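Local coordinates for chromosome partition protein Smc (PDB 5XEI) that probably acts in chromosome condensation and partitioning, as a homodimeric ATPase whose ATP-binding head domains are joined by coiled-coil arms to a flexible hinge, at residues A[113-117]-A[118-122]; A[23-26]-A[27-31]; A[287-290]-A[291-295]. All blocks are in the same frame, centred on the assembly; numbering follows the deposited sequence.

Interaction 1 (A[113-117]-A[118-122]); sequences AYWLN and GRRAT
Ala113 faces Arg120 across the mouth of a two-residue beta hairpin, strands 112-116 and 119-121, at the edge of the head's antiparallel sheet. Its CB sits over the centre of one guanidinium face, 3.9 Å from NH2 of Arg120. Tyr114 then contributes its carbonyl: Ala121 N donates to Tyr114 O at 3.3 Å. Its side chain and those of Leu116 and Ala121 share the face that touches helix 123-132. Trp115, on the other face, forms a non-hydrogen-bonded pair with Arg120, and its indole has Gly118 O at the edge, 3.2 Å from CD1. Across this pair the arginine chain, bent at chi2 and chi3, brings Arg120 CD over the five-membered ring of Trp115, a CH-pi contact 3.6 Å from its centroid and 29° off the normal. Leu116 is paired with Arg119, and the bond from Leu116 N to Arg119 O is weak. Asn117 and Gly118 occupy the corners of a type I' turn, both with positive phi, and Gly118, at phi 100°, lies where glycine is favoured. The turn is closed by Arg119 N, which donates to Leu116 O at 3.1 Å.

Interaction 2 (A[23-26]-A[27-31]); sequences PFSK and GFTAI
The phenyl ring of Phe24 meets strand 28-31 with its edge: Thr29 CG2 lies in the ring plane, 4.0 Å from CD1 of Phe24, and Ile31 CD1 approaches the same rim, 4.2 Å from CE1 of Phe24. Neither contact is over a face, and both aliphatic side chains cross the aromatic one at about a right angle. Ile4 and Leu7 of strand 3-10 and Gln475 and Ile477 of strand 475-480 also touch this ring.

Above this apolar layer the chain turns from strand 20-23 of the antiparallel sheet into strand 28-32 of the mixed sheet, and two hydroxyls secure the turn. Ser25 OG accepts Gly27 N at 3.0 Å with an N-H...O angle of 143°, which meets the definition of an ST turn. The side chain is placed for this by holding OG anti to its own backbone N (chi1 168°), on the carbonyl side and therefore toward the residues that follow. Thr29 OG1 reaches back across the turn to accept Ser25 N at 2.8 Å, a more bent bond of 131°. The branching of Thr29 divides the work, since OG1 goes to the amide while CG2 goes to the phenyl edge. The loop is also held from outside, Ser25 O accepting a hydrogen bond from Gln475 NE2, and the side chain of Ile31 lies about 4 Å from that of Lys39, a predicted ATP-binding residue of the P-loop.

Chemically, both hydroxyl oxygens serve as acceptors for main-chain N-H groups, so side chains supply bonding within a turn that has no strand pairing between its own two halves. The Ser25 OG bond stays within the loop, while Thr29 ties the loop to the strand that leads into the P-loop, through both OG1 and CG2.

Interaction 3 (A[287-290]-A[291-295]); sequences LIRS and VKEVS
Val291 folds back on Leu287 and Ile288 where the short helix 285-289 gives way to the linker before helix 298-315, within a region predicted to be coiled coil. Its CG1 stands between the backbone N and the carbonyl carbon (chi1 57°), the crowded position, and this rotamer turns the methyl toward two carbonyls of the preceding turn, those of Leu287 and Ile288. The first torsion thus decides which branch of the valine faces the helix backbone. Val291 is the buried member of the group, and it touches Ala230 of the long helix 170-246. Leu287 and Ile288 pack against the same helix, on Arg226 and Val229 respectively, so that the three side chains meet successive positions along it.

Lys292 N donates to Ile288 O at 3.0 Å, an i to i+4 bond. The side chain of Lys292 touches Leu233, one turn further along helix 170-246 than Val229. Ser290 turns its OG beside its own backbone N, at a chi1 of -61°, back along the helix, where it is hydrogen-bonded to Ala286 O.

On the exposed side Arg289 and Glu293 pair across the same four-residue step. The arginine's first torsion, 102°, lies off the staggered positions, so its exact placement deserves caution, and its chain bends at chi3. Glu293 sends an extended chain back toward the helix, but the backbone around it is strained in the model and its position is likewise doubtful. The two side chains meet obliquely, their guanidinium and carboxylate planes being neither coplanar nor perpendicular. They are joined by a long salt bridge of uncertain placement, in which Arg289 NH2 stands 3.6 Å from Glu293 OE2.

In the fold
Interactions 1 and 2 both belong to the ATPase head, and interaction 3 lies far along the coiled-coil arm. The centres of interactions 1 and 2 are about 26 Å apart, with nearest atoms about 16 Å apart, so they do not touch. They are related through the sheets: 113-122 closes one edge of the antiparallel sheet, whereas 23-31 leads from that sheet's opposite edge strand, 20-23, into the mixed sheet beside the predicted ATP site. Interaction 2 is thus the one near the P-loop. Interaction 3, with its centre about 102 Å from that of interaction 1 and 117 Å from that of interaction 2, lies on the other side of the chain's centre.

Interaction 1 (A[113-117]-A[118-122])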
ATOM      1  N   ALA A 113      29.172 -12.557   1.425  1.00 50.83           N
ATOM      2  CA  ALA A 113      29.533 -11.203   1.810  1.00 52.77           C
ATOM      3  C   ALA A 113      29.427 -10.324   0.581  1.00 50.57           C
ATOM      4  O   ALA A 113      29.871 -10.716  -0.500  1.00 47.70           O
ATOM      5  CB  ALA A 113      30.955 -11.140   2.380  1.00 43.82           C
ATOM      6  N   TYR A 114      28.855  -9.141   0.750  1.00 54.97           N
ATOM      7  CA  TYR A 114      28.621  -8.246  -0.369  1.00 51.92           C
ATOM      8  C   TYR A 114      29.338  -6.921  -0.142  1.00 49.14           C
ATOM      9  O   TYR A 114      29.749  -6.587   0.970  1.00 52.40           O
ATOM     10  CB  TYR A 114      27.112  -8.031  -0.580  1.00 51.49           C
ATOM     11  CG  TYR A 114      26.388  -9.273  -1.050  1.00 48.79           C
ATOM     12  CD1 TYR A 114      26.099 -10.295  -0.160  1.00 55.14           C
ATOM     13  CD2 TYR A 114      25.985  -9.419  -2.382  1.00 55.30           C
ATOM     14  CE1 TYR A 114      25.448 -11.438  -0.566  1.00 57.12           C
ATOM     15  CE2 TYR A 114      25.313 -10.564  -2.806  1.00 54.14           C
ATOM     16  CZ  TYR A 114      25.054 -11.571  -1.879  1.00 57.73           C
ATOM     17  OH  TYR A 114      24.415 -12.736  -2.233  1.00 59.87           O
ATOM     18  N   TRP A 115      29.504  -6.176  -1.228  1.00 51.82           N
ATOM     19  CA  TRP A 115      30.039  -4.822  -1.195  1.00 52.15           C
ATOM     20  C   TRP A 115      29.491  -4.065  -2.391  1.00 57.07           C
ATOM     21  O   TRP A 115      29.603  -4.562  -3.518  1.00 56.24           O
ATOM     22  CB  TRP A 115      31.561  -4.813  -1.299  1.00 52.12           C
ATOM     23  CG  TRP A 115      32.321  -5.434  -0.193  1.00 56.62           C
ATOM     24  CD1 TRP A 115      32.875  -4.793   0.880  1.00 55.01           C
ATOM     25  CD2 TRP A 115      32.678  -6.813  -0.066  1.00 56.54           C
ATOM     26  NE1 TRP A 115      33.548  -5.692   1.666  1.00 56.04           N
ATOM     27  CE2 TRP A 115      33.438  -6.941   1.113  1.00 54.73           C
ATOM     28  CE3 TRP A 115      32.419  -7.955  -0.825  1.00 52.23           C
ATOM     29  CZ2 TRP A 115      33.942  -8.164   1.548  1.00 49.70           C
ATOM     30  CZ3 TRP A 115      32.919  -9.168  -0.390  1.00 50.05           C
ATOM     31  CH2 TRP A 115      33.670  -9.263   0.786  1.00 50.37           C
ATOM     32  N   LEU A 116      28.931  -2.875  -2.180  1.00 57.86           N
ATOM     33  CA  LEU A 116      28.776  -1.931  -3.282  1.00 53.53           C
ATOM     34  C   LEU A 116      29.773  -0.808  -3.088  1.00 51.40           C
ATOM     35  O   LEU A 116      29.890  -0.263  -1.989  1.00 55.41           O
ATOM     36  CB  LEU A 116      27.359  -1.378  -3.429  1.00 48.48           C
ATOM     37  CG  LEU A 116      26.448  -0.915  -2.305  1.00 56.54           C
ATOM     38  CD1 LEU A 116      26.952   0.365  -1.616  1.00 67.83           C
ATOM     39  CD2 LEU A 116      25.072  -0.675  -2.912  1.00 50.18           C
ATOM     40  N   ASN A 117      30.535  -0.525  -4.139  1.00 56.89           N
ATOM     41  CA  ASN A 117      31.524   0.547  -4.128  1.00 53.90           C
ATOM     42  C   ASN A 117      32.427   0.478  -2.899  1.00 59.56           C
ATOM     43  O   ASN A 117      32.892   1.508  -2.406  1.00 68.26           O
ATOM     44  CB  ASN A 117      30.833   1.904  -4.231  1.00 57.99           C
ATOM     45  CG  ASN A 117      30.089   2.073  -5.551  1.00 59.65           C
ATOM     46  OD1 ASN A 117      30.664   1.879  -6.613  1.00 62.69           O
ATOM     47  ND2 ASN A 117      28.810   2.420  -5.488  1.00 60.81           N
ATOM     48  N   GLY A 118      32.662  -0.737  -2.379  1.00 57.82           N
ATOM     49  CA  GLY A 118      33.645  -0.993  -1.342  1.00 53.38           C
ATOM     50  C   GLY A 118      33.093  -1.122   0.075  1.00 57.67           C
ATOM     51  O   GLY A 118      33.752  -1.722   0.931  1.00 56.65           O
ATOM     52  N   ARG A 119      31.923  -0.563   0.361  1.00 56.94           N
ATOM     53  CA  ARG A 119      31.368  -0.716   1.696  1.00 56.11           C
ATOM     54  C   ARG A 119      30.584  -2.019   1.812  1.00 51.00           C
ATOM     55  O   ARG A 119      29.925  -2.456   0.866  1.00 50.55           O
ATOM     56  CB  ARG A 119      30.474   0.470   2.053  1.00 68.25           C
ATOM     57  CG  ARG A 119      31.049   1.828   1.648  1.00 77.27           C
ATOM     58  CD  ARG A 119      29.988   2.950   1.738  1.00 87.60           C
ATOM     59  NE  ARG A 119      30.172   3.745   2.940  1.00 91.65           N
ATOM     60  CZ  ARG A 119      29.312   4.678   3.325  1.00 96.06           C
ATOM     61  NH1 ARG A 119      28.220   4.903   2.593  1.00 91.12           N
ATOM     62  NH2 ARG A 119      29.523   5.384   4.436  1.00 92.06           N
ATOM     63  N   ARG A 120      30.674  -2.644   2.979  1.00 52.28           N
ATOM     64  CA  ARG A 120      29.889  -3.839   3.242  1.00 56.01           C
ATOM     65  C   ARG A 120      28.409  -3.546   3.076  1.00 53.77           C
ATOM     66  O   ARG A 120      27.888  -2.580   3.637  1.00 62.20           O
ATOM     67  CB  ARG A 120      30.153  -4.357   4.651  1.00 46.51           C
ATOM     68  CG  ARG A 120      31.401  -5.140   4.707  1.00 52.75           C
ATOM     69  CD  ARG A 120      31.286  -6.342   3.791  1.00 59.50           C
ATOM     70  NE  ARG A 120      30.328  -7.329   4.289  1.00 61.42           N
ATOM     71  CZ  ARG A 120      30.655  -8.307   5.129  1.00 54.21           C
ATOM     72  NH1 ARG A 120      31.913  -8.404   5.557  1.00 45.57           N
ATOM     73  NH2 ARG A 120      29.733  -9.180   5.537  1.00 49.88           N
ATOM     74  N   ALA A 121      27.735  -4.380   2.300  1.00 48.07           N
ATOM     75  CA  ALA A 121      26.299  -4.305   2.133  1.00 47.71           C
ATOM     76  C   ALA A 121      25.675  -5.627   2.542  1.00 54.25           C
ATOM     77  O   ALA A 121      26.326  -6.676   2.538  1.00 59.33           O
ATOM     78  CB  ALA A 121      25.922  -3.987   0.695  1.00 48.72           C
ATOM     79  N   THR A 122      24.405  -5.567   2.907  1.00 54.66           N
ATOM     80  CA  THR A 122      23.646  -6.787   3.105  1.00 57.35           C
ATOM     81  C   THR A 122      23.024  -7.243   1.787  1.00 63.16           C
ATOM     82  O   THR A 122      23.026  -6.529   0.774  1.00 58.04           O
ATOM     83  CB  THR A 122      22.562  -6.578   4.151  1.00 56.56           C
ATOM     84  OG1 THR A 122      21.610  -5.639   3.645  1.00 62.36           O
ATOM     85  CG2 THR A 122      23.168  -6.057   5.446  1.00 54.08           C
TER

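Interaction 2 (A[23-26]-A[27-31])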
ATOM      1  N   PRO A  23      36.154  -7.976 -20.053  1.00 53.94           N
ATOM      2  CA  PRO A  23      35.542  -6.720 -20.489  1.00 56.73           C
ATOM      3  C   PRO A  23      34.453  -6.986 -21.515  1.00 55.68           C
ATOM      4  O   PRO A  23      34.498  -7.947 -22.289  1.00 58.90           O
ATOM      5  CB  PRO A  23      36.732  -5.980 -21.111  1.00 55.92           C
ATOM      6  CG  PRO A  23      37.516  -7.130 -21.767  1.00 57.25           C
ATOM      7  CD  PRO A  23      37.274  -8.371 -20.926  1.00 53.54           C
ATOM      8  N   PHE A  24      33.452  -6.115 -21.511  1.00 50.40           N
ATOM      9  CA  PHE A  24      32.240  -6.332 -22.284  1.00 49.02           C
ATOM     10  C   PHE A  24      31.984  -5.158 -23.214  1.00 51.02           C
ATOM     11  O   PHE A  24      32.024  -3.998 -22.786  1.00 53.15           O
ATOM     12  CB  PHE A  24      31.047  -6.540 -21.355  1.00 48.42           C
ATOM     13  CG  PHE A  24      31.028  -7.884 -20.715  1.00 50.23           C
ATOM     14  CD1 PHE A  24      31.149  -9.027 -21.492  1.00 49.51           C
ATOM     15  CD2 PHE A  24      30.917  -8.013 -19.347  1.00 48.03           C
ATOM     16  CE1 PHE A  24      31.139 -10.275 -20.921  1.00 44.87           C
ATOM     17  CE2 PHE A  24      30.914  -9.257 -18.766  1.00 50.83           C
ATOM     18  CZ  PHE A  24      31.028 -10.393 -19.555  1.00 51.04           C
ATOM     19  N   SER A  25      31.728  -5.467 -24.481  1.00 50.14           N
ATOM     20  CA  SER A  25      31.194  -4.485 -25.407  1.00 48.67           C
ATOM     21  C   SER A  25      29.874  -3.932 -24.873  1.00 54.08           C
ATOM     22  O   SER A  25      29.096  -4.642 -24.216  1.00 51.05           O
ATOM     23  CB  SER A  25      31.002  -5.130 -26.789  1.00 52.83           C
ATOM     24  OG  SER A  25      30.233  -4.332 -27.674  1.00 58.53           O
ATOM     25  N   LYS A  26      29.635  -2.637 -25.138  1.00 51.73           N
ATOM     26  CA  LYS A  26      28.336  -2.047 -24.832  1.00 48.71           C
ATOM     27  C   LYS A  26      27.222  -2.700 -25.638  1.00 50.90           C
ATOM     28  O   LYS A  26      26.073  -2.727 -25.188  1.00 55.21           O
ATOM     29  CB  LYS A  26      28.363  -0.547 -25.090  1.00 46.94           C
ATOM     30  CG  LYS A  26      27.155   0.225 -24.532  1.00 56.93           C
ATOM     31  CD  LYS A  26      27.128   1.654 -25.102  1.00 56.56           C
ATOM     32  CE  LYS A  26      26.412   2.651 -24.213  1.00 54.42           C
ATOM     33  NZ  LYS A  26      26.865   4.048 -24.536  1.00 59.99           N
ATOM     34  N   GLY A  27      27.531  -3.251 -26.804  1.00 45.35           N
ATOM     35  CA  GLY A  27      26.512  -3.965 -27.533  1.00 51.65           C
ATOM     36  C   GLY A  27      26.616  -5.472 -27.435  1.00 52.67           C
ATOM     37  O   GLY A  27      26.308  -6.075 -26.406  1.00 56.46           O
ATOM     38  N   PHE A  28      27.058  -6.086 -28.514  1.00 50.41           N
ATOM     39  CA  PHE A  28      27.026  -7.526 -28.681  1.00 47.23           C
ATOM     40  C   PHE A  28      28.425  -8.050 -28.366  1.00 50.00           C
ATOM     41  O   PHE A  28      29.360  -7.807 -29.130  1.00 53.52           O
ATOM     42  CB  PHE A  28      26.584  -7.816 -30.114  1.00 45.57           C
ATOM     43  CG  PHE A  28      26.339  -9.256 -30.425  1.00 50.78           C
ATOM     44  CD1 PHE A  28      26.548 -10.250 -29.490  1.00 46.82           C
ATOM     45  CD2 PHE A  28      25.887  -9.617 -31.685  1.00 50.43           C
ATOM     46  CE1 PHE A  28      26.324 -11.579 -29.814  1.00 44.84           C
ATOM     47  CE2 PHE A  28      25.657 -10.941 -32.006  1.00 53.22           C
ATOM     48  CZ  PHE A  28      25.876 -11.924 -31.062  1.00 48.93           C
ATOM     49  N   THR A  29      28.584  -8.726 -27.228  1.00 46.58           N
ATOM     50  CA  THR A  29      29.780  -9.512 -26.945  1.00 43.49           C
ATOM     51  C   THR A  29      29.427 -10.989 -27.038  1.00 45.00           C
ATOM     52  O   THR A  29      28.338 -11.398 -26.624  1.00 45.10           O
ATOM     53  CB  THR A  29      30.357  -9.217 -25.553  1.00 44.72           C
ATOM     54  OG1 THR A  29      30.673  -7.830 -25.444  1.00 41.47           O
ATOM     55  CG2 THR A  29      31.623 -10.035 -25.284  1.00 42.29           C
ATOM     56  N   ALA A  30      30.351 -11.789 -27.567  1.00 47.18           N
ATOM     57  CA  ALA A  30      30.142 -13.223 -27.734  1.00 48.57           C
ATOM     58  C   ALA A  30      31.232 -14.014 -27.010  1.00 51.55           C
ATOM     59  O   ALA A  30      32.416 -13.927 -27.361  1.00 40.83           O
ATOM     60  CB  ALA A  30      30.109 -13.592 -29.217  1.00 51.85           C
ATOM     61  N   ILE A  31      30.825 -14.792 -26.011  1.00 50.78           N
ATOM     62  CA  ILE A  31      31.696 -15.766 -25.365  1.00 49.63           C
ATOM     63  C   ILE A  31      31.675 -17.052 -26.190  1.00 53.05           C
ATOM     64  O   ILE A  31      30.610 -17.658 -26.380  1.00 47.94           O
ATOM     65  CB  ILE A  31      31.248 -16.048 -23.925  1.00 47.59           C
ATOM     66  CG1 ILE A  31      30.871 -14.759 -23.162  1.00 43.82           C
ATOM     67  CG2 ILE A  31      32.325 -16.836 -23.215  1.00 46.67           C
ATOM     68  CD1 ILE A  31      31.974 -13.778 -23.019  1.00 43.45           C
TER

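Interaction 3 (A[287-290]-A[291-295])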
ATOM      1  N   LEU A 287     -44.040  41.546  41.722  1.00 93.79           N
ATOM      2  CA  LEU A 287     -44.901  40.467  42.191  1.00 87.56           C
ATOM      3  C   LEU A 287     -46.122  41.020  42.912  1.00 92.49           C
ATOM      4  O   LEU A 287     -47.262  40.706  42.549  1.00 91.61           O
ATOM      5  CB  LEU A 287     -44.098  39.527  43.096  1.00 76.15           C
ATOM      6  CG  LEU A 287     -44.806  38.546  44.036  1.00 72.17           C
ATOM      7  CD1 LEU A 287     -45.662  37.542  43.305  1.00 71.25           C
ATOM      8  CD2 LEU A 287     -43.796  37.831  44.892  1.00 74.41           C
ATOM      9  N   ILE A 288     -45.898  41.899  43.904  1.00 96.94           N
ATOM     10  CA  ILE A 288     -46.974  42.377  44.780  1.00 96.39           C
ATOM     11  C   ILE A 288     -48.085  43.048  43.986  1.00 98.59           C
ATOM     12  O   ILE A 288     -49.245  43.052  44.418  1.00 98.92           O
ATOM     13  CB  ILE A 288     -46.433  43.341  45.857  1.00 91.26           C
ATOM     14  CG1 ILE A 288     -47.521  43.688  46.870  1.00 93.03           C
ATOM     15  CG2 ILE A 288     -46.057  44.652  45.242  1.00 89.04           C
ATOM     16  CD1 ILE A 288     -47.746  42.659  47.935  1.00 90.52           C
ATOM     17  N   ARG A 289     -47.766  43.633  42.827  1.00 97.04           N
ATOM     18  CA  ARG A 289     -48.783  44.336  42.055  1.00102.71           C
ATOM     19  C   ARG A 289     -49.419  43.465  40.978  1.00103.94           C
ATOM     20  O   ARG A 289     -50.607  43.644  40.682  1.00100.94           O
ATOM     21  CB  ARG A 289     -48.202  45.629  41.449  1.00102.55           C
ATOM     22  CG  ARG A 289     -47.828  45.623  39.964  1.00103.33           C
ATOM     23  CD  ARG A 289     -47.769  47.073  39.432  1.00109.33           C
ATOM     24  NE  ARG A 289     -49.034  47.785  39.661  1.00115.84           N
ATOM     25  CZ  ARG A 289     -49.248  49.075  39.406  1.00109.48           C
ATOM     26  NH1 ARG A 289     -48.280  49.835  38.904  1.00104.18           N
ATOM     27  NH2 ARG A 289     -50.439  49.604  39.661  1.00108.53           N
ATOM     28  N   SER A 290     -48.679  42.493  40.426  1.00101.35           N
ATOM     29  CA  SER A 290     -49.267  41.476  39.555  1.00 94.83           C
ATOM     30  C   SER A 290     -50.191  40.540  40.306  1.00 91.56           C
ATOM     31  O   SER A 290     -50.675  39.565  39.719  1.00 87.05           O
ATOM     32  CB  SER A 290     -48.173  40.665  38.871  1.00 90.03           C
ATOM     33  OG  SER A 290     -47.368  41.507  38.070  1.00 98.34           O
ATOM     34  N   VAL A 291     -50.410  40.806  41.586  1.00 92.96           N
ATOM     35  CA  VAL A 291     -51.402  40.089  42.387  1.00100.35           C
ATOM     36  C   VAL A 291     -52.341  41.025  43.140  1.00110.95           C
ATOM     37  O   VAL A 291     -53.503  40.649  43.396  1.00111.28           O
ATOM     38  CB  VAL A 291     -50.691  39.121  43.366  1.00 97.13           C
ATOM     39  CG1 VAL A 291     -49.704  39.869  44.272  1.00101.36           C
ATOM     40  CG2 VAL A 291     -51.692  38.338  44.196  1.00 86.37           C
ATOM     41  N   LYS A 292     -51.930  42.261  43.466  1.00113.43           N
ATOM     42  CA  LYS A 292     -52.740  43.248  44.187  1.00114.19           C
ATOM     43  C   LYS A 292     -54.089  43.491  43.515  1.00114.87           C
ATOM     44  O   LYS A 292     -54.941  44.206  44.052  1.00115.59           O
ATOM     45  CB  LYS A 292     -51.977  44.581  44.296  1.00112.02           C
ATOM     46  CG  LYS A 292     -52.494  45.577  45.346  1.00109.28           C
ATOM     47  CD  LYS A 292     -51.796  45.403  46.684  1.00104.96           C
ATOM     48  CE  LYS A 292     -52.059  46.580  47.601  1.00107.98           C
ATOM     49  NZ  LYS A 292     -51.214  46.510  48.827  1.00102.69           N
ATOM     50  N   GLU A 293     -54.298  42.890  42.347  1.00116.42           N
ATOM     51  CA  GLU A 293     -55.406  43.216  41.466  1.00113.92           C
ATOM     52  C   GLU A 293     -56.111  41.953  40.974  1.00114.63           C
ATOM     53  O   GLU A 293     -56.421  41.817  39.786  1.00116.46           O
ATOM     54  CB  GLU A 293     -54.899  44.066  40.300  1.00116.14           C
ATOM     55  CG  GLU A 293     -54.110  45.314  40.744  1.00113.02           C
ATOM     56  CD  GLU A 293     -53.103  45.801  39.707  1.00118.24           C
ATOM     57  OE1 GLU A 293     -52.456  44.951  39.057  1.00115.26           O
ATOM     58  OE2 GLU A 293     -52.949  47.035  39.551  1.00116.64           O
ATOM     59  N   VAL A 294     -56.360  40.993  41.871  1.00113.02           N
ATOM     60  CA  VAL A 294     -57.179  39.827  41.540  1.00116.00           C
ATOM     61  C   VAL A 294     -58.108  39.561  42.733  1.00114.87           C
ATOM     62  O   VAL A 294     -58.627  40.504  43.343  1.00110.02           O
ATOM     63  CB  VAL A 294     -56.313  38.596  41.163  1.00118.06           C
ATOM     64  CG1 VAL A 294     -57.163  37.469  40.550  1.00117.63           C
ATOM     65  CG2 VAL A 294     -55.194  38.969  40.177  1.00109.28           C
ATOM     66  N   SER A 295     -58.291  38.290  43.104  1.00112.65           N
ATOM     67  CA  SER A 295     -59.406  37.829  43.919  1.00108.46           C
ATOM     68  C   SER A 295     -59.153  38.001  45.421  1.00106.06           C
ATOM     69  O   SER A 295     -58.187  38.627  45.863  1.00109.02           O
ATOM     70  CB  SER A 295     -59.701  36.363  43.587  1.00109.89           C
ATOM     71  OG  SER A 295     -60.258  35.665  44.694  1.00106.42           O
TER